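Local coordinates for protein CS6 fimbrial subunit B, CS6 fimbrial subunit A (Escherichia coli, PDB 4B9G) that probably forms, with a second subunit, the CS6 fimbriae through which enterotoxigenic Escherichia coli adheres to its host during colonization, at residues Ser19-Ile24 and Val136-Asn141; Val41-Pro46 and Val52-Thr57. One frame throughout, in Å; residues are numbered along the deposited sequence.

In the fold
Contacts 1 and 2 lie close together, their centres about 4 Å apart, in the immunoglobulin-like body of the CssB part of the fusion. Strands 21-28 and 37-44 are neighbours in the sheet, as are 128-142 and 51-56, so each contact sets one strand of the first pair against one of the second. Contact 2 is fully buried and joins four aliphatic or thioether chains plus an isoleucine from the following loop. Contact 1 lies farther out: Val-136 and Phe-138 are buried, whereas Ala-20 and Val-21 remain partly exposed. Both are apolar; the backbone bonds Arg-22 N to Glu-42 O and Ser-137 N to Lys-53 O probably tie their strands together.

Contact 1: residues Ser19-Ile24 and Val136-Asn141; sequences SAVRII and VSFYSN
Val-136, whose CG1 meets Val-21 CG2 at 4.4 Å, engages its carbonyl O in a weak hydrogen bond with OG1 of Thr-151, a residue of the fused CssA donor strand; the same OG1 also bonds Ser-137 OG. The two segments themselves meet through carbon alone. Ala-20 CB approaches the Phe-138 ring at its edge and in its plane, 3.9 Å from CZ and equally 3.9 Å from CE2, so a single methyl abuts the far rim of the ring. Phe-138 reaches it with CG beside its own backbone N (chi1 -71°), which carries the ring across toward the chain around Ala-20. Val-21 CG2 touches both partners: Val-136 CG1, and obliquely Phe-138 CZ at 4.5 Å. Both segments belong to the CssB part of an engineered fusion with an immunoglobulin-like fold of the kind found in fimbrial subunits, which depends on a donor strand. Here strand 145-160, essentially the CssA sequence fused on by design, fills that role, pairing in parallel with 21-28 and antiparallel with 128-142. It therefore runs between the strands of this contact, and Phe-154 of this fused strand touches Val-21. Alternation along each strand turns the intervening residues elsewhere, those of 136-141 toward strand 51-56. The Phe-138 ring is enclosed further by Pro-46, Val-49 and Val-52, while Val-21 also rests on Val-41 and Met-43.

Contact 2: residues Val41-Pro46 and Val52-Thr57; sequences VEMTIP and VKIVPT
Strand 41-44, carrying Val-41 and Met-43, faces strand 52-56, carrying Val-52 and Ile-54, at 11.4 Å between axes and 165° between N-to-C directions: nearly antiparallel, but spaced so that side chains meet across the gap, too far apart for backbone pairing. Ile-54 CD1 takes two partners. Val-41 CG1 meets it tip to tip at 4.2 Å, and the Met-43 and Ile-54 side chains cross obliquely, with Met-43 CE 4.2 Å from Ile-54 CD1. Met-43 gets there by a detour: CG stands between the backbone N and carbonyl carbon (chi1 66°), and a bend at the thioether (chi3 69°) swings CE toward Ile-54 while SD lies 4.2 Å from Val-52 CG1. Val-52 is thus shared, its other methyl, CG2, packing 3.8 Å from Ile-45 CD1, the shortest approach here. Ile-45 follows the end of its strand, and its CG1, beside the backbone N, brings CD1 over to Val-52. Alternate apolar residues facing each other in this way make up the interior of a beta-sandwich. Strand 21-28 lends Ile-23 to Val-41, while strand 108-119 lends Phe-111 to Met-43 and Ile-54, and Tyr-109 to Ile-45. From strand 128-142, Leu-134 meets Val-41.

Contact 1: residues Ser19-Ile24 and Val136-Asn141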
loop_
_atom_site.group_PDB
_atom_site.type_symbol
_atom_site.label_atom_id
_atom_site.label_comp_id
_atom_site.label_asym_id
_atom_site.label_seq_id
_atom_site.Cartn_x
_atom_site.Cartn_y
_atom_site.Cartn_z
ATOM N N SER A 19 -13.187 -5.286 7.674
ATOM C CA SER A 19 -14.267 -5.257 6.702
ATOM C C SER A 19 -14.251 -4.014 5.811
ATOM O O SER A 19 -14.980 -3.956 4.832
ATOM C CB SER A 19 -15.627 -5.386 7.375
ATOM O OG SER A 19 -15.891 -4.331 8.252
ATOM N N ALA A 20 -13.444 -3.010 6.140
ATOM C CA ALA A 20 -13.465 -1.756 5.393
ATOM C C ALA A 20 -12.591 -1.765 4.149
ATOM O O ALA A 20 -12.822 -0.960 3.247
ATOM C CB ALA A 20 -13.047 -0.608 6.298
ATOM N N VAL A 21 -11.577 -2.580 4.073
ATOM C CA VAL A 21 -10.490 -2.590 3.120
ATOM C C VAL A 21 -10.420 -3.881 2.337
ATOM O O VAL A 21 -10.567 -4.965 2.896
ATOM C CB VAL A 21 -9.141 -2.363 3.841
ATOM C CG1 VAL A 21 -8.017 -2.318 2.931
ATOM C CG2 VAL A 21 -9.177 -1.201 4.720
ATOM N N ARG A 22 -10.163 -3.778 1.026
ATOM C CA ARG A 22 -9.860 -4.927 0.194
ATOM C C ARG A 22 -8.582 -4.647 -0.618
ATOM O O ARG A 22 -8.319 -3.517 -1.043
ATOM C CB ARG A 22 -11.049 -5.208 -0.752
ATOM C CG ARG A 22 -10.843 -6.053 -1.943
ATOM C CD ARG A 22 -12.186 -6.332 -2.545
ATOM N NE ARG A 22 -12.672 -5.502 -3.653
ATOM C CZ ARG A 22 -12.618 -5.856 -4.933
ATOM N NH1 ARG A 22 -12.000 -6.966 -5.319
ATOM N NH2 ARG A 22 -13.210 -5.088 -5.836
ATOM N N ILE A 23 -7.818 -5.708 -0.864
ATOM C CA ILE A 23 -6.600 -5.704 -1.665
ATOM C C ILE A 23 -6.859 -6.498 -2.950
ATOM O O ILE A 23 -7.481 -7.574 -2.914
ATOM C CB ILE A 23 -5.458 -6.399 -0.921
ATOM C CG1 ILE A 23 -5.296 -5.859 0.507
ATOM C CG2 ILE A 23 -4.176 -6.344 -1.772
ATOM C CD1 ILE A 23 -4.940 -4.398 0.599
ATOM N N ILE A 24 -6.387 -5.964 -4.079
ATOM C CA ILE A 24 -6.549 -6.594 -5.391
ATOM C C ILE A 24 -5.169 -6.739 -6.046
ATOM O O ILE A 24 -4.609 -5.765 -6.557
ATOM C CB ILE A 24 -7.476 -5.780 -6.330
ATOM C CG1 ILE A 24 -8.753 -5.326 -5.619
ATOM C CG2 ILE A 24 -7.801 -6.610 -7.565
ATOM C CD1 ILE A 24 -9.683 -4.478 -6.474
ATOM N N VAL A 136 -2.615 -0.266 7.337
ATOM C CA VAL A 136 -3.678 0.727 7.260
ATOM C C VAL A 136 -4.128 1.008 8.685
ATOM O O VAL A 136 -4.355 0.085 9.476
ATOM C CB VAL A 136 -4.879 0.254 6.408
ATOM C CG1 VAL A 136 -5.957 1.335 6.335
ATOM C CG2 VAL A 136 -4.432 -0.177 5.008
ATOM N N SER A 137 -4.212 2.290 9.027
ATOM C CA SER A 137 -4.665 2.715 10.344
ATOM C C SER A 137 -5.756 3.772 10.194
ATOM O O SER A 137 -5.703 4.618 9.300
ATOM C CB SER A 137 -3.520 3.284 11.181
ATOM O OG SER A 137 -2.462 2.342 11.259
ATOM N N PHE A 138 -6.748 3.691 11.084
ATOM C CA PHE A 138 -7.863 4.624 11.157
ATOM C C PHE A 138 -7.748 5.438 12.453
ATOM O O PHE A 138 -7.396 4.894 13.506
ATOM C CB PHE A 138 -9.198 3.875 11.187
ATOM C CG PHE A 138 -9.596 3.201 9.884
ATOM C CD1 PHE A 138 -8.974 3.470 8.675
ATOM C CD2 PHE A 138 -10.659 2.318 9.883
ATOM C CE1 PHE A 138 -9.412 2.860 7.491
ATOM C CE2 PHE A 138 -11.108 1.729 8.716
ATOM C CZ PHE A 138 -10.485 2.002 7.519
ATOM N N TYR A 139 -8.097 6.722 12.376
ATOM C CA TYR A 139 -7.983 7.666 13.488
ATOM C C TYR A 139 -9.281 8.437 13.669
ATOM O O TYR A 139 -10.013 8.700 12.702
ATOM C CB TYR A 139 -6.880 8.706 13.231
ATOM C CG TYR A 139 -5.527 8.082 13.030
ATOM C CD1 TYR A 139 -5.170 7.570 11.785
ATOM C CD2 TYR A 139 -4.608 7.974 14.070
ATOM C CE1 TYR A 139 -3.954 6.964 11.582
ATOM C CE2 TYR A 139 -3.368 7.361 13.862
ATOM C CZ TYR A 139 -3.056 6.853 12.610
ATOM O OH TYR A 139 -1.848 6.244 12.351
ATOM N N SER A 140 -9.527 8.857 14.901
ATOM C CA SER A 140 -10.521 9.878 15.184
ATOM C C SER A 140 -9.764 11.145 15.598
ATOM O O SER A 140 -8.694 11.050 16.174
ATOM C CB SER A 140 -11.393 9.423 16.338
ATOM O OG SER A 140 -10.609 9.342 17.510
ATOM N N ASN A 141 -10.275 12.305 15.375
ATOM C CA ASN A 141 -9.643 13.518 15.771
ATOM C C ASN A 141 -10.697 14.309 16.501
ATOM O O ASN A 141 -11.488 14.953 15.883
ATOM C CB ASN A 141 -8.931 14.223 14.622
ATOM C CG ASN A 141 -8.177 15.474 15.083
ATOM O OD1 ASN A 141 -8.789 16.449 15.515
ATOM N ND2 ASN A 141 -6.875 15.432 15.006
#

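Contact 2: residues Val41-Pro46 and Val52-Thr57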
loop_
_atom_site.group_PDB
_atom_site.type_symbol
_atom_site.label_atom_id
_atom_site.label_comp_id
_atom_site.label_asym_id
_atom_site.label_seq_id
_atom_site.Cartn_x
_atom_site.Cartn_y
_atom_site.Cartn_z
ATOM N N VAL A 41 -5.786 -1.077 -3.738
ATOM C CA VAL A 41 -6.445 -1.080 -2.438
ATOM C C VAL A 41 -7.732 -0.273 -2.581
ATOM O O VAL A 41 -7.713 0.839 -3.143
ATOM C CB VAL A 41 -5.564 -0.405 -1.367
ATOM C CG1 VAL A 41 -6.229 -0.481 0.011
ATOM C CG2 VAL A 41 -4.166 -1.013 -1.352
ATOM N N GLU A 42 -8.842 -0.808 -2.077
ATOM C CA GLU A 42 -10.123 -0.096 -2.079
ATOM C C GLU A 42 -10.677 -0.100 -0.670
ATOM O O GLU A 42 -10.611 -1.116 0.026
ATOM C CB GLU A 42 -11.108 -0.717 -3.082
ATOM C CG GLU A 42 -10.506 -0.799 -4.496
ATOM C CD GLU A 42 -11.511 -1.015 -5.616
ATOM O OE1 GLU A 42 -12.663 -1.386 -5.353
ATOM O OE2 GLU A 42 -11.139 -0.831 -6.786
ATOM N N MET A 43 -11.224 1.029 -0.231
ATOM C CA MET A 43 -11.820 1.120 1.102
ATOM C C MET A 43 -12.948 2.136 1.138
ATOM O O MET A 43 -12.958 3.096 0.397
ATOM C CB MET A 43 -10.790 1.477 2.167
ATOM C CG MET A 43 -10.198 2.888 2.030
ATOM S SD MET A 43 -8.908 3.327 3.283
ATOM C CE MET A 43 -7.529 2.282 2.816
ATOM N N THR A 44 -13.935 1.913 1.985
ATOM C CA THR A 44 -14.910 2.991 2.271
ATOM C C THR A 44 -14.713 3.369 3.725
ATOM O O THR A 44 -14.550 2.544 4.564
ATOM C CB THR A 44 -16.403 2.630 1.956
ATOM O OG1 THR A 44 -16.556 2.382 0.560
ATOM C CG2 THR A 44 -17.363 3.761 2.334
ATOM N N ILE A 45 -14.735 4.637 4.015
ATOM C CA ILE A 45 -14.423 5.105 5.355
ATOM C C ILE A 45 -15.632 4.908 6.283
ATOM O O ILE A 45 -16.701 5.470 6.020
ATOM C CB ILE A 45 -14.086 6.593 5.256
ATOM C CG1 ILE A 45 -12.963 6.837 4.222
ATOM C CG2 ILE A 45 -13.745 7.137 6.627
ATOM C CD1 ILE A 45 -11.679 6.059 4.443
ATOM N N PRO A 46 -15.474 4.156 7.386
ATOM C CA PRO A 46 -16.602 3.995 8.303
ATOM C C PRO A 46 -16.929 5.288 9.022
ATOM O O PRO A 46 -16.078 6.138 9.257
ATOM C CB PRO A 46 -16.081 2.978 9.325
ATOM C CG PRO A 46 -14.951 2.283 8.659
ATOM C CD PRO A 46 -14.332 3.315 7.777
ATOM N N VAL A 52 -6.834 8.582 7.852
ATOM C CA VAL A 52 -6.273 7.303 7.452
ATOM C C VAL A 52 -4.769 7.425 7.252
ATOM O O VAL A 52 -4.305 8.396 6.678
ATOM C CB VAL A 52 -6.920 6.815 6.118
ATOM C CG1 VAL A 52 -6.183 5.607 5.535
ATOM C CG2 VAL A 52 -8.401 6.510 6.345
ATOM N N LYS A 53 -4.001 6.447 7.655
ATOM C CA LYS A 53 -2.624 6.151 7.323
ATOM C C LYS A 53 -2.592 4.894 6.479
ATOM O O LYS A 53 -3.250 3.908 6.819
ATOM C CB LYS A 53 -1.778 5.949 8.551
ATOM C CG LYS A 53 -0.369 5.627 8.404
ATOM C CD LYS A 53 0.380 5.460 9.676
ATOM C CE LYS A 53 1.798 5.256 9.547
ATOM N NZ LYS A 53 2.372 5.029 10.889
ATOM N N ILE A 54 -1.815 4.927 5.401
ATOM C CA ILE A 54 -1.655 3.760 4.533
ATOM C C ILE A 54 -0.205 3.730 4.054
ATOM O O ILE A 54 0.217 4.591 3.280
ATOM C CB ILE A 54 -2.708 3.758 3.388
ATOM C CG1 ILE A 54 -2.464 2.575 2.464
ATOM C CG2 ILE A 54 -2.761 5.086 2.616
ATOM C CD1 ILE A 54 -3.563 2.354 1.461
ATOM N N VAL A 55 0.584 2.807 4.518
ATOM C CA VAL A 55 1.998 2.720 4.367
ATOM C C VAL A 55 2.487 1.261 4.337
ATOM O O VAL A 55 2.037 0.470 5.139
ATOM C CB VAL A 55 2.718 3.570 5.461
ATOM C CG1 VAL A 55 2.525 2.981 6.740
ATOM C CG2 VAL A 55 4.129 3.671 5.248
ATOM N N PRO A 56 3.375 0.906 3.379
ATOM C CA PRO A 56 3.908 -0.458 3.457
ATOM C C PRO A 56 4.554 -0.708 4.806
ATOM O O PRO A 56 5.211 0.167 5.372
ATOM C CB PRO A 56 4.948 -0.473 2.332
ATOM C CG PRO A 56 4.461 0.613 1.366
ATOM C CD PRO A 56 3.943 1.679 2.262
ATOM N N THR A 57 4.416 -1.890 5.310
ATOM C CA THR A 57 5.092 -2.361 6.458
ATOM C C THR A 57 6.585 -2.361 6.233
ATOM O O THR A 57 7.086 -2.607 5.151
ATOM C CB THR A 57 4.448 -3.662 6.843
ATOM O OG1 THR A 57 3.009 -3.447 6.776
ATOM C CG2 THR A 57 4.795 -4.003 8.157
#